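PDB 5X2H: CRISPR-associated endonuclease Cas9 from Campylobacter jejuni subsp. jejuni serotype O:2, which is an RNA-guided endonuclease of bacterial antiviral defence that uses crRNA and tracrRNA to recognise invading DNA and cleaves its two strands with separate nuclease domains. Local coordinates for residues Val249-Cys252 with Glu258-Ala261; Asp685-Lys690 with Arg828-Phe833; Ala163-Val168 with Tyr173-Gln178. One frame throughout, in Å; residues are numbered along the deposited sequence.

Contact 1 (Val249-Cys252 with Glu258-Ala261); sequences VGNC and EKRA. With nucleotides of chain C.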
loop_
_atom_site.group_PDB
_atom_site.type_symbol
_atom_site.label_atom_id
_atom_site.label_comp_id
_atom_site.label_asym_id
_atom_site.label_seq_id
_atom_site.Cartn_x
_atom_site.Cartn_y
_atom_site.Cartn_z
ATOM N N VAL A 249 -13.481 -8.675 4.882
ATOM C CA VAL A 249 -13.536 -9.996 5.497
ATOM C C VAL A 249 -13.526 -11.062 4.410
ATOM O O VAL A 249 -14.150 -10.905 3.352
ATOM C CB VAL A 249 -14.779 -10.113 6.396
ATOM C CG1 VAL A 249 -14.898 -11.516 6.976
ATOM C CG2 VAL A 249 -14.721 -9.077 7.510
ATOM N N GLY A 250 -12.797 -12.147 4.656
ATOM C CA GLY A 250 -12.730 -13.245 3.714
ATOM C C GLY A 250 -14.018 -14.054 3.667
ATOM O O GLY A 250 -14.977 -13.824 4.406
ATOM N N ASN A 251 -14.027 -15.034 2.767
ATOM C CA ASN A 251 -15.188 -15.876 2.521
ATOM C C ASN A 251 -14.954 -17.292 3.035
ATOM O O ASN A 251 -13.829 -17.702 3.333
ATOM C CB ASN A 251 -15.530 -15.910 1.027
ATOM C CG ASN A 251 -15.996 -14.568 0.506
ATOM O OD1 ASN A 251 -16.591 -13.776 1.239
ATOM N ND2 ASN A 251 -15.728 -14.304 -0.768
ATOM N N CYS A 252 -16.050 -18.041 3.121
ATOM C CA CYS A 252 -16.015 -19.400 3.638
ATOM C C CYS A 252 -15.337 -20.347 2.652
ATOM O O CYS A 252 -15.390 -20.157 1.434
ATOM C CB CYS A 252 -17.437 -19.878 3.937
ATOM S SG CYS A 252 -17.594 -21.605 4.435
ATOM N N GLU A 258 -20.556 -16.703 1.167
ATOM C CA GLU A 258 -20.854 -16.368 2.551
ATOM C C GLU A 258 -19.598 -15.839 3.226
ATOM O O GLU A 258 -18.495 -16.339 2.982
ATOM C CB GLU A 258 -21.385 -17.587 3.313
ATOM C CG GLU A 258 -22.623 -18.225 2.699
ATOM C CD GLU A 258 -23.904 -17.512 3.088
ATOM O OE1 GLU A 258 -23.950 -16.923 4.191
ATOM O OE2 GLU A 258 -24.866 -17.541 2.292
ATOM N N LYS A 259 -19.767 -14.824 4.069
ATOM C CA LYS A 259 -18.639 -14.270 4.797
ATOM C C LYS A 259 -18.191 -15.230 5.895
ATOM O O LYS A 259 -18.944 -16.094 6.353
ATOM C CB LYS A 259 -18.996 -12.911 5.405
ATOM C CG LYS A 259 -19.427 -11.868 4.387
ATOM C CD LYS A 259 -18.415 -11.741 3.256
ATOM C CE LYS A 259 -17.431 -10.613 3.500
ATOM N NZ LYS A 259 -16.487 -10.472 2.358
ATOM N N ARG A 260 -16.941 -15.070 6.314
ATOM C CA ARG A 260 -16.418 -15.874 7.406
ATOM C C ARG A 260 -17.107 -15.503 8.715
ATOM O O ARG A 260 -17.573 -14.377 8.903
ATOM C CB ARG A 260 -14.907 -15.692 7.523
ATOM C CG ARG A 260 -14.144 -16.307 6.367
ATOM C CD ARG A 260 -12.680 -15.901 6.370
ATOM N NE ARG A 260 -11.955 -16.557 5.289
ATOM C CZ ARG A 260 -10.675 -16.343 5.004
ATOM N NH1 ARG A 260 -9.963 -15.480 5.723
ATOM N NH2 ARG A 260 -10.107 -16.993 3.999
ATOM N N ALA A 261 -17.177 -16.474 9.620
ATOM C CA ALA A 261 -17.873 -16.248 10.879
ATOM C C ALA A 261 -16.945 -15.588 11.895
ATOM O O ALA A 261 -15.767 -15.947 11.981
ATOM C CB ALA A 261 -18.393 -17.564 11.445
ATOM P P DA C 18 -9.962 -11.901 7.203
ATOM O OP1 DA C 18 -11.062 -12.781 6.748
ATOM O OP2 DA C 18 -9.275 -12.177 8.484
ATOM O "O5'" DA C 18 -8.850 -11.854 6.056
ATOM C "C5'" DA C 18 -9.227 -11.591 4.710
ATOM C "C4'" DA C 18 -8.002 -11.544 3.816
ATOM O "O4'" DA C 18 -7.210 -10.372 4.136
ATOM C "C3'" DA C 18 -7.056 -12.714 3.988
ATOM O "O3'" DA C 18 -7.466 -13.789 3.159
ATOM C "C2'" DA C 18 -5.725 -12.123 3.533
ATOM C "C1'" DA C 18 -5.830 -10.680 4.034
ATOM N N9 DA C 18 -5.204 -10.458 5.339
ATOM C C8 DA C 18 -5.829 -10.408 6.556
ATOM N N7 DA C 18 -5.014 -10.187 7.562
ATOM C C5 DA C 18 -3.768 -10.080 6.964
ATOM C C6 DA C 18 -2.478 -9.840 7.487
ATOM N N6 DA C 18 -2.232 -9.661 8.790
ATOM N N1 DA C 18 -1.449 -9.797 6.614
ATOM C C2 DA C 18 -1.698 -9.974 5.311
ATOM N N3 DA C 18 -2.863 -10.200 4.703
ATOM C C4 DA C 18 -3.867 -10.242 5.594
ATOM P P DC C 19 -7.038 -15.291 3.529
ATOM O OP1 DC C 19 -7.887 -16.210 2.738
ATOM O OP2 DC C 19 -7.002 -15.389 5.006
ATOM O "O5'" DC C 19 -5.537 -15.396 2.986
ATOM C "C5'" DC C 19 -4.496 -15.820 3.845
ATOM C "C4'" DC C 19 -3.162 -15.277 3.370
ATOM O "O4'" DC C 19 -3.029 -13.896 3.797
ATOM C "C3'" DC C 19 -1.948 -15.987 3.940
ATOM O "O3'" DC C 19 -1.588 -17.078 3.108
ATOM C "C2'" DC C 19 -0.894 -14.890 3.917
ATOM C "C1'" DC C 19 -1.724 -13.671 4.304
ATOM N N1 DC C 19 -1.813 -13.453 5.787
ATOM C C2 DC C 19 -0.688 -13.010 6.492
ATOM O O2 DC C 19 0.367 -12.797 5.879
ATOM N N3 DC C 19 -0.786 -12.823 7.831
ATOM C C4 DC C 19 -1.940 -13.058 8.460
ATOM N N4 DC C 19 -1.984 -12.859 9.780
ATOM C C5 DC C 19 -3.096 -13.512 7.761
ATOM C C6 DC C 19 -2.989 -13.693 6.439
HETATM O O HOH W 1 -11.673 -19.567 3.794
#

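Contact 2 (Asp685-Lys690 with Arg828-Phe833); sequences DIFKHK and RQREDF. With nucleotides of chain B.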
loop_
_atom_site.group_PDB
_atom_site.type_symbol
_atom_site.label_atom_id
_atom_site.label_comp_id
_atom_site.label_asym_id
_atom_site.label_seq_id
_atom_site.Cartn_x
_atom_site.Cartn_y
_atom_site.Cartn_z
ATOM N N ASP A 685 7.377 13.571 -26.430
ATOM C CA ASP A 685 6.873 13.519 -27.795
ATOM C C ASP A 685 7.968 13.981 -28.747
ATOM O O ASP A 685 8.505 15.083 -28.596
ATOM C CB ASP A 685 5.618 14.376 -27.945
ATOM C CG ASP A 685 4.423 13.789 -27.213
ATOM O OD1 ASP A 685 4.545 12.664 -26.676
ATOM O OD2 ASP A 685 3.364 14.453 -27.175
ATOM N N ILE A 686 8.295 13.133 -29.718
ATOM C CA ILE A 686 9.381 13.382 -30.658
ATOM C C ILE A 686 8.798 13.958 -31.936
ATOM O O ILE A 686 7.863 13.390 -32.515
ATOM C CB ILE A 686 10.175 12.097 -30.943
ATOM C CG1 ILE A 686 10.811 11.575 -29.653
ATOM C CG2 ILE A 686 11.227 12.338 -32.020
ATOM C CD1 ILE A 686 11.628 12.615 -28.912
ATOM N N PHE A 687 9.338 15.090 -32.371
ATOM C CA PHE A 687 8.957 15.732 -33.615
ATOM C C PHE A 687 10.145 15.739 -34.567
ATOM O O PHE A 687 11.289 15.486 -34.180
ATOM C CB PHE A 687 8.468 17.166 -33.379
ATOM C CG PHE A 687 7.134 17.253 -32.702
ATOM C CD1 PHE A 687 7.016 17.029 -31.340
ATOM C CD2 PHE A 687 5.998 17.576 -33.426
ATOM C CE1 PHE A 687 5.791 17.113 -30.713
ATOM C CE2 PHE A 687 4.769 17.665 -32.802
ATOM C CZ PHE A 687 4.665 17.434 -31.445
ATOM N N LYS A 688 9.858 16.043 -35.829
ATOM C CA LYS A 688 10.875 16.094 -36.870
ATOM C C LYS A 688 10.558 17.266 -37.782
ATOM O O LYS A 688 9.449 17.353 -38.317
ATOM C CB LYS A 688 10.916 14.783 -37.660
ATOM C CG LYS A 688 12.009 14.688 -38.710
ATOM C CD LYS A 688 12.135 13.251 -39.205
ATOM C CE LYS A 688 13.119 13.132 -40.350
ATOM N NZ LYS A 688 12.594 13.781 -41.580
ATOM N N HIS A 689 11.518 18.172 -37.943
ATOM C CA HIS A 689 11.339 19.276 -38.873
ATOM C C HIS A 689 11.209 18.735 -40.291
ATOM O O HIS A 689 12.015 17.910 -40.729
ATOM C CB HIS A 689 12.512 20.248 -38.773
ATOM C CG HIS A 689 12.293 21.534 -39.505
ATOM N ND1 HIS A 689 12.352 21.630 -40.879
ATOM C CD2 HIS A 689 12.015 22.781 -39.054
ATOM C CE1 HIS A 689 12.119 22.877 -41.243
ATOM N NE2 HIS A 689 11.911 23.596 -40.153
ATOM N N LYS A 690 10.185 19.204 -41.010
ATOM C CA LYS A 690 9.844 18.618 -42.301
ATOM C C LYS A 690 10.917 18.834 -43.361
ATOM O O LYS A 690 10.967 18.070 -44.331
ATOM C CB LYS A 690 8.515 19.184 -42.806
ATOM C CG LYS A 690 7.315 18.845 -41.939
ATOM C CD LYS A 690 6.043 18.802 -42.773
ATOM C CE LYS A 690 4.820 18.536 -41.912
ATOM N NZ LYS A 690 4.474 19.714 -41.077
ATOM N N ARG A 828 0.909 6.232 -35.052
ATOM C CA ARG A 828 -0.279 6.583 -34.290
ATOM C C ARG A 828 -0.228 8.079 -34.021
ATOM O O ARG A 828 0.822 8.603 -33.631
ATOM C CB ARG A 828 -0.348 5.800 -32.976
ATOM C CG ARG A 828 -0.259 4.285 -33.129
ATOM C CD ARG A 828 -1.558 3.691 -33.652
ATOM N NE ARG A 828 -1.810 2.365 -33.088
ATOM C CZ ARG A 828 -1.613 1.220 -33.735
ATOM N NH1 ARG A 828 -1.168 1.226 -34.983
ATOM N NH2 ARG A 828 -1.871 0.065 -33.133
ATOM N N GLN A 829 -1.346 8.766 -34.241
ATOM C CA GLN A 829 -1.365 10.207 -34.044
ATOM C C GLN A 829 -1.145 10.547 -32.571
ATOM O O GLN A 829 -1.329 9.716 -31.676
ATOM C CB GLN A 829 -2.680 10.808 -34.542
ATOM C CG GLN A 829 -3.888 10.492 -33.683
ATOM C CD GLN A 829 -5.156 11.150 -34.200
ATOM O OE1 GLN A 829 -6.266 10.712 -33.893
ATOM N NE2 GLN A 829 -4.995 12.211 -34.986
ATOM N N ARG A 830 -0.732 11.791 -32.332
ATOM C CA ARG A 830 -0.378 12.224 -30.987
ATOM C C ARG A 830 -1.579 12.110 -30.056
ATOM O O ARG A 830 -2.659 12.628 -30.350
ATOM C CB ARG A 830 0.136 13.664 -31.020
ATOM C CG ARG A 830 0.869 14.095 -29.755
ATOM C CD ARG A 830 1.250 15.573 -29.803
ATOM N NE ARG A 830 2.104 15.948 -28.679
ATOM C CZ ARG A 830 2.458 17.198 -28.388
ATOM N NH1 ARG A 830 2.026 18.204 -29.137
ATOM N NH2 ARG A 830 3.240 17.441 -27.344
ATOM N N GLU A 831 -1.390 11.417 -28.935
ATOM C CA GLU A 831 -2.475 11.226 -27.982
ATOM C C GLU A 831 -2.669 12.490 -27.155
ATOM O O GLU A 831 -1.734 12.971 -26.507
ATOM C CB GLU A 831 -2.201 10.034 -27.067
ATOM C CG GLU A 831 -3.394 9.675 -26.198
ATOM C CD GLU A 831 -3.105 8.555 -25.222
ATOM O OE1 GLU A 831 -4.025 8.183 -24.460
ATOM O OE2 GLU A 831 -1.962 8.051 -25.213
ATOM N N ASP A 832 -3.887 13.013 -27.173
ATOM C CA ASP A 832 -4.233 14.249 -26.496
ATOM C C ASP A 832 -4.637 13.979 -25.046
ATOM O O ASP A 832 -4.797 12.835 -24.615
ATOM C CB ASP A 832 -5.369 14.947 -27.245
ATOM C CG ASP A 832 -5.372 16.445 -27.042
ATOM O OD1 ASP A 832 -4.541 16.942 -26.254
ATOM O OD2 ASP A 832 -6.208 17.126 -27.675
ATOM N N PHE A 833 -4.784 15.060 -24.286
ATOM C CA PHE A 833 -5.412 15.024 -22.973
ATOM C C PHE A 833 -6.862 15.472 -23.114
ATOM O O PHE A 833 -7.172 16.359 -23.915
ATOM C CB PHE A 833 -4.678 15.927 -21.978
ATOM C CG PHE A 833 -3.250 15.521 -21.716
ATOM C CD1 PHE A 833 -2.823 14.223 -21.946
ATOM C CD2 PHE A 833 -2.337 16.443 -21.229
ATOM C CE1 PHE A 833 -1.510 13.856 -21.703
ATOM C CE2 PHE A 833 -1.026 16.083 -20.983
ATOM C CZ PHE A 833 -0.611 14.790 -21.220
ATOM P P U B 80 -4.398 5.299 -17.158
ATOM O OP1 U B 80 -4.020 5.661 -15.769
ATOM O OP2 U B 80 -5.395 4.228 -17.396
ATOM O "O5'" U B 80 -4.918 6.618 -17.882
ATOM C "C5'" U B 80 -5.869 7.468 -17.247
ATOM C "C4'" U B 80 -6.791 8.139 -18.237
ATOM O "O4'" U B 80 -6.061 9.162 -18.971
ATOM C "C3'" U B 80 -7.416 7.225 -19.294
ATOM O "O3'" U B 80 -8.728 7.697 -19.600
ATOM C "C2'" U B 80 -6.515 7.458 -20.503
ATOM O "O2'" U B 80 -7.100 7.154 -21.752
ATOM C "C1'" U B 80 -6.222 8.946 -20.358
ATOM N N1 U B 80 -5.023 9.414 -21.063
ATOM C C2 U B 80 -5.230 10.405 -22.001
ATOM O O2 U B 80 -6.333 10.868 -22.236
ATOM N N3 U B 80 -4.102 10.834 -22.651
ATOM C C4 U B 80 -2.817 10.376 -22.459
ATOM O O4 U B 80 -1.904 10.862 -23.125
ATOM C C5 U B 80 -2.685 9.349 -21.470
ATOM C C6 U B 80 -3.768 8.910 -20.818
#

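Contact 3 (Ala163-Val168 with Tyr173-Gln178); sequences ANYQSV and YKEYFQ. With nucleotides of chain B.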
loop_
_atom_site.group_PDB
_atom_site.type_symbol
_atom_site.label_atom_id
_atom_site.label_comp_id
_atom_site.label_asym_id
_atom_site.label_seq_id
_atom_site.Cartn_x
_atom_site.Cartn_y
_atom_site.Cartn_z
ATOM N N ALA A 163 1.475 17.581 36.997
ATOM C CA ALA A 163 0.747 17.512 38.259
ATOM C C ALA A 163 0.978 18.737 39.135
ATOM O O ALA A 163 0.225 18.950 40.090
ATOM C CB ALA A 163 1.132 16.245 39.023
ATOM N N ASN A 164 1.997 19.540 38.838
ATOM C CA ASN A 164 2.283 20.757 39.587
ATOM C C ASN A 164 1.642 21.995 38.974
ATOM O O ASN A 164 1.958 23.112 39.394
ATOM C CB ASN A 164 3.796 20.964 39.700
ATOM C CG ASN A 164 4.436 20.050 40.723
ATOM O OD1 ASN A 164 3.899 18.992 41.052
ATOM N ND2 ASN A 164 5.589 20.458 41.240
ATOM N N TYR A 165 0.749 21.829 38.000
ATOM C CA TYR A 165 0.146 22.958 37.311
ATOM C C TYR A 165 -1.351 22.742 37.168
ATOM O O TYR A 165 -1.837 21.608 37.160
ATOM C CB TYR A 165 0.777 23.175 35.929
ATOM C CG TYR A 165 2.179 23.730 35.988
ATOM C CD1 TYR A 165 2.399 25.095 36.115
ATOM C CD2 TYR A 165 3.284 22.891 35.921
ATOM C CE1 TYR A 165 3.678 25.610 36.172
ATOM C CE2 TYR A 165 4.569 23.397 35.976
ATOM C CZ TYR A 165 4.760 24.758 36.104
ATOM O OH TYR A 165 6.035 25.272 36.162
ATOM N N GLN A 166 -2.079 23.855 37.050
ATOM C CA GLN A 166 -3.522 23.779 36.850
ATOM C C GLN A 166 -3.857 23.208 35.479
ATOM O O GLN A 166 -4.714 22.327 35.354
ATOM C CB GLN A 166 -4.151 25.162 37.009
ATOM C CG GLN A 166 -4.030 25.766 38.391
ATOM C CD GLN A 166 -5.119 26.779 38.660
ATOM O OE1 GLN A 166 -6.284 26.422 38.829
ATOM N NE2 GLN A 166 -4.751 28.055 38.685
ATOM N N SER A 167 -3.190 23.699 34.437
ATOM C CA SER A 167 -3.554 23.374 33.069
ATOM C C SER A 167 -2.300 23.200 32.228
ATOM O O SER A 167 -1.196 23.589 32.623
ATOM C CB SER A 167 -4.448 24.462 32.459
ATOM O OG SER A 167 -3.704 25.640 32.187
ATOM N N VAL A 168 -2.491 22.605 31.048
ATOM C CA VAL A 168 -1.406 22.495 30.079
ATOM C C VAL A 168 -0.929 23.880 29.660
ATOM O O VAL A 168 0.275 24.118 29.503
ATOM C CB VAL A 168 -1.861 21.661 28.867
ATOM C CG1 VAL A 168 -0.835 21.737 27.746
ATOM C CG2 VAL A 168 -2.110 20.218 29.277
ATOM N N TYR A 173 3.288 27.810 29.298
ATOM C CA TYR A 173 3.559 29.241 29.360
ATOM C C TYR A 173 4.649 29.559 30.375
ATOM O O TYR A 173 5.449 30.480 30.166
ATOM C CB TYR A 173 2.276 30.002 29.692
ATOM C CG TYR A 173 2.485 31.470 29.975
ATOM C CD1 TYR A 173 2.830 32.349 28.957
ATOM C CD2 TYR A 173 2.333 31.979 31.259
ATOM C CE1 TYR A 173 3.024 33.692 29.210
ATOM C CE2 TYR A 173 2.524 33.324 31.522
ATOM C CZ TYR A 173 2.867 34.175 30.493
ATOM O OH TYR A 173 3.058 35.513 30.741
ATOM N N LYS A 174 4.705 28.810 31.474
ATOM C CA LYS A 174 5.645 29.111 32.546
ATOM C C LYS A 174 6.948 28.335 32.441
ATOM O O LYS A 174 7.980 28.811 32.927
ATOM C CB LYS A 174 4.998 28.832 33.904
ATOM C CG LYS A 174 3.952 29.849 34.309
ATOM C CD LYS A 174 3.424 29.556 35.701
ATOM C CE LYS A 174 2.612 30.718 36.241
ATOM N NZ LYS A 174 1.955 30.372 37.529
ATOM N N GLU A 175 6.931 27.155 31.825
ATOM C CA GLU A 175 8.129 26.329 31.746
ATOM C C GLU A 175 8.929 26.555 30.472
ATOM O O GLU A 175 10.155 26.400 30.488
ATOM C CB GLU A 175 7.761 24.846 31.851
ATOM C CG GLU A 175 7.318 24.407 33.235
ATOM C CD GLU A 175 8.477 24.285 34.205
ATOM O OE1 GLU A 175 9.632 24.165 33.742
ATOM O OE2 GLU A 175 8.233 24.309 35.429
ATOM N N TYR A 176 8.277 26.921 29.374
ATOM C CA TYR A 176 8.993 26.987 28.105
ATOM C C TYR A 176 8.793 28.291 27.346
ATOM O O TYR A 176 9.736 28.763 26.707
ATOM C CB TYR A 176 8.578 25.802 27.215
ATOM C CG TYR A 176 8.753 24.456 27.880
ATOM C CD1 TYR A 176 10.020 23.955 28.156
ATOM C CD2 TYR A 176 7.653 23.684 28.231
ATOM C CE1 TYR A 176 10.185 22.726 28.767
ATOM C CE2 TYR A 176 7.809 22.454 28.842
ATOM C CZ TYR A 176 9.077 21.980 29.107
ATOM O OH TYR A 176 9.235 20.756 29.714
ATOM N N PHE A 177 7.600 28.884 27.394
ATOM C CA PHE A 177 7.308 30.017 26.523
ATOM C C PHE A 177 8.210 31.203 26.837
ATOM O O PHE A 177 8.157 31.766 27.935
ATOM C CB PHE A 177 5.843 30.429 26.635
ATOM C CG PHE A 177 5.502 31.629 25.800
ATOM C CD1 PHE A 177 5.359 31.513 24.426
ATOM C CD2 PHE A 177 5.355 32.878 26.381
ATOM C CE1 PHE A 177 5.057 32.615 23.651
ATOM C CE2 PHE A 177 5.055 33.986 25.611
ATOM C CZ PHE A 177 4.907 33.854 24.246
ATOM N N GLN A 178 9.028 31.584 25.853
ATOM C CA GLN A 178 9.953 32.713 25.968
ATOM C C GLN A 178 10.838 32.587 27.204
ATOM O O GLN A 178 11.146 33.571 27.879
ATOM C CB GLN A 178 9.204 34.047 25.959
ATOM C CG GLN A 178 8.568 34.369 24.617
ATOM C CD GLN A 178 8.031 35.781 24.541
ATOM O OE1 GLN A 178 7.957 36.488 25.549
ATOM N NE2 GLN A 178 7.658 36.207 23.338
ATOM P P U B 28 5.418 42.990 18.115
ATOM O OP1 U B 28 4.887 44.072 18.985
ATOM O OP2 U B 28 6.504 43.288 17.146
ATOM O "O5'" U B 28 5.920 41.813 19.062
ATOM C "C5'" U B 28 5.141 41.380 20.167
ATOM C "C4'" U B 28 5.844 40.289 20.937
ATOM O "O4'" U B 28 5.991 39.112 20.098
ATOM C "C3'" U B 28 7.264 40.605 21.378
ATOM O "O3'" U B 28 7.322 41.382 22.561
ATOM C "C2'" U B 28 7.886 39.223 21.523
ATOM O "O2'" U B 28 7.479 38.617 22.741
ATOM C "C1'" U B 28 7.223 38.475 20.368
ATOM N N1 U B 28 8.055 38.508 19.142
ATOM C C2 U B 28 9.134 37.645 19.062
ATOM O O2 U B 28 9.434 36.862 19.948
ATOM N N3 U B 28 9.863 37.728 17.899
ATOM C C4 U B 28 9.627 38.570 16.832
ATOM O O4 U B 28 10.368 38.531 15.849
ATOM C C5 U B 28 8.498 39.433 16.994
ATOM C C6 U B 28 7.770 39.371 18.111
#

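Contact 1 (Val249-Cys252 with Glu258-Ala261)
The backbone oxygen of Asn251 is held twice: Arg260 NE donates to Asn251 O at 2.9 Å, and a water that also accepts from Arg260 NH2 donates to the same oxygen. NE does not come in on a lone pair but from above the carbonyl plane, 42° out of it. With CG anti to the carbonyl carbon (chi1 -69°) and the chain extended out to NE, the arginine runs beside residues 249-252 to the bound DNA. There its guanidinium grips the phosphate of DC19 of chain C by two nitrogens, NH2 to OP1 at 2.7 Å and NH1 to OP2 at 3.0 Å, the second bond nearly straight. NH1 also reaches OP1 of DA18 of chain C weakly, while Gly250 N gives that OP1 a firmer bond of 2.8 Å. Gly250 CA lies over one face of the guanidinium, where the lack of a side chain permits such close packing. Backbone bonds join the two segments at a single bridge between Asn251 and Lys259: Arg260 N to Gly250 O at 3.0 Å and Cys252 N to Glu258 O, also 3.0 Å. Lys259 bends at chi2 and chi3, folding its tail back until NZ meets Val249 O at 2.6 Å; its bond to Asn251 OD1 is weak. Both segments belong to the loop between helices 226-236 and 266-288, which thus presents an arginine and a backbone N-H to consecutive DNA phosphates, while Ala261 packs on Phe404 and Leu407 of helix 404-415.

Contact 2 (Asp685-Lys690 with Arg828-Phe833)
Arg830 meets two side chains of strand 683-689, each at about a right angle. Asp685 comes to the guanidinium edge with one oxygen, so OD2 is shared by NE and NH2; the two planes stand 73° apart. The bond from Arg830 NE to Asp685 OD2 is modelled very short, at 2.5 Å, and the one from Arg830 NH2 to the same oxygen is weak, 3.0 Å. Phe687 comes over a guanidinium face, yet with its rim: CZ lies 3.6 Å from Arg830 NH1, and ring and guanidinium planes are 86° apart. Arg830 gets there with CG anti to the backbone N (chi1 -165°) and the chain extended. Asn712 OD1 and Pro711 O take bonds from NH1 and NH2, while Arg683 and Ser738 hold the other oxygen of Asp685. Further along the same tail, Asp832 O accepts a bond from N3 of U80 of chain B at 2.9 Å, and the edge of the Phe833 ring faces that uracil. A carboxylate buried among two arginines and a serine would be expected to remain ionised, and this charge network ties the C-terminal tail, which binds guide RNA, to the central strand of a three-stranded antiparallel sheet.

Contact 3 (Ala163-Val168 with Tyr173-Gln178)
Tyr165 slides the edge of its ring along two neighbouring residues near the end of helix 168-175. On one side of the ring, CE1 packs 4.0 Å from CD of Lys174, a van der Waals contact between the ring edge and the extended lysine chain. At the far end the hydroxyl donates to Glu175: Tyr165 OH to Glu175 OE2 measures 2.5 Å. The carboxylate oxygen lies in the plane of the ring but the carboxylate itself is turned across it, the two planes 85° apart, and the hydroxyl arrives on the anti side of OE2. Chi1 (-72°, CG anti to the carbonyl carbon) sets Glu175 CG against the hydroxyl, and a bend at chi2 (-75°) swings OE2 round to it. Lys174 NZ makes its salt bridge with Glu170, one helical turn earlier. Two residues after Tyr165, Ser167 is the N-cap of the helix, its OG accepting from Glu170 N. Past the helix, Gln178 NE2 donates to O2' of U28 of chain B, a bond modelled very short, and so touches a hydroxyl that DNA lacks. A neutral phenol bound to a carboxylate is probably a strong, charge-assisted pair, which here fastens the loop before the helix to the helix's last turn at the protein surface.

The three contacts hold no element in common and never touch: their centres lie 51 to 66 Å apart. Contact 2 is the buried one, and it joins residues far apart in sequence through a fully charged pair enclosed beside a sheet. Contact 3, at the surface, spans a few residues of helix and loop and relies on one phenol-carboxylate bond with a lysine chain alongside. Contact 1 is intermediate in burial, equally local in sequence, and mixes backbone bonds with lysine and arginine side chains that bond to backbone oxygens. Each meets bound nucleic acid through a different group of it: phosphates of chain C at contact 1, a uracil base of chain B at contact 2, a ribose hydroxyl of chain B at contact 3.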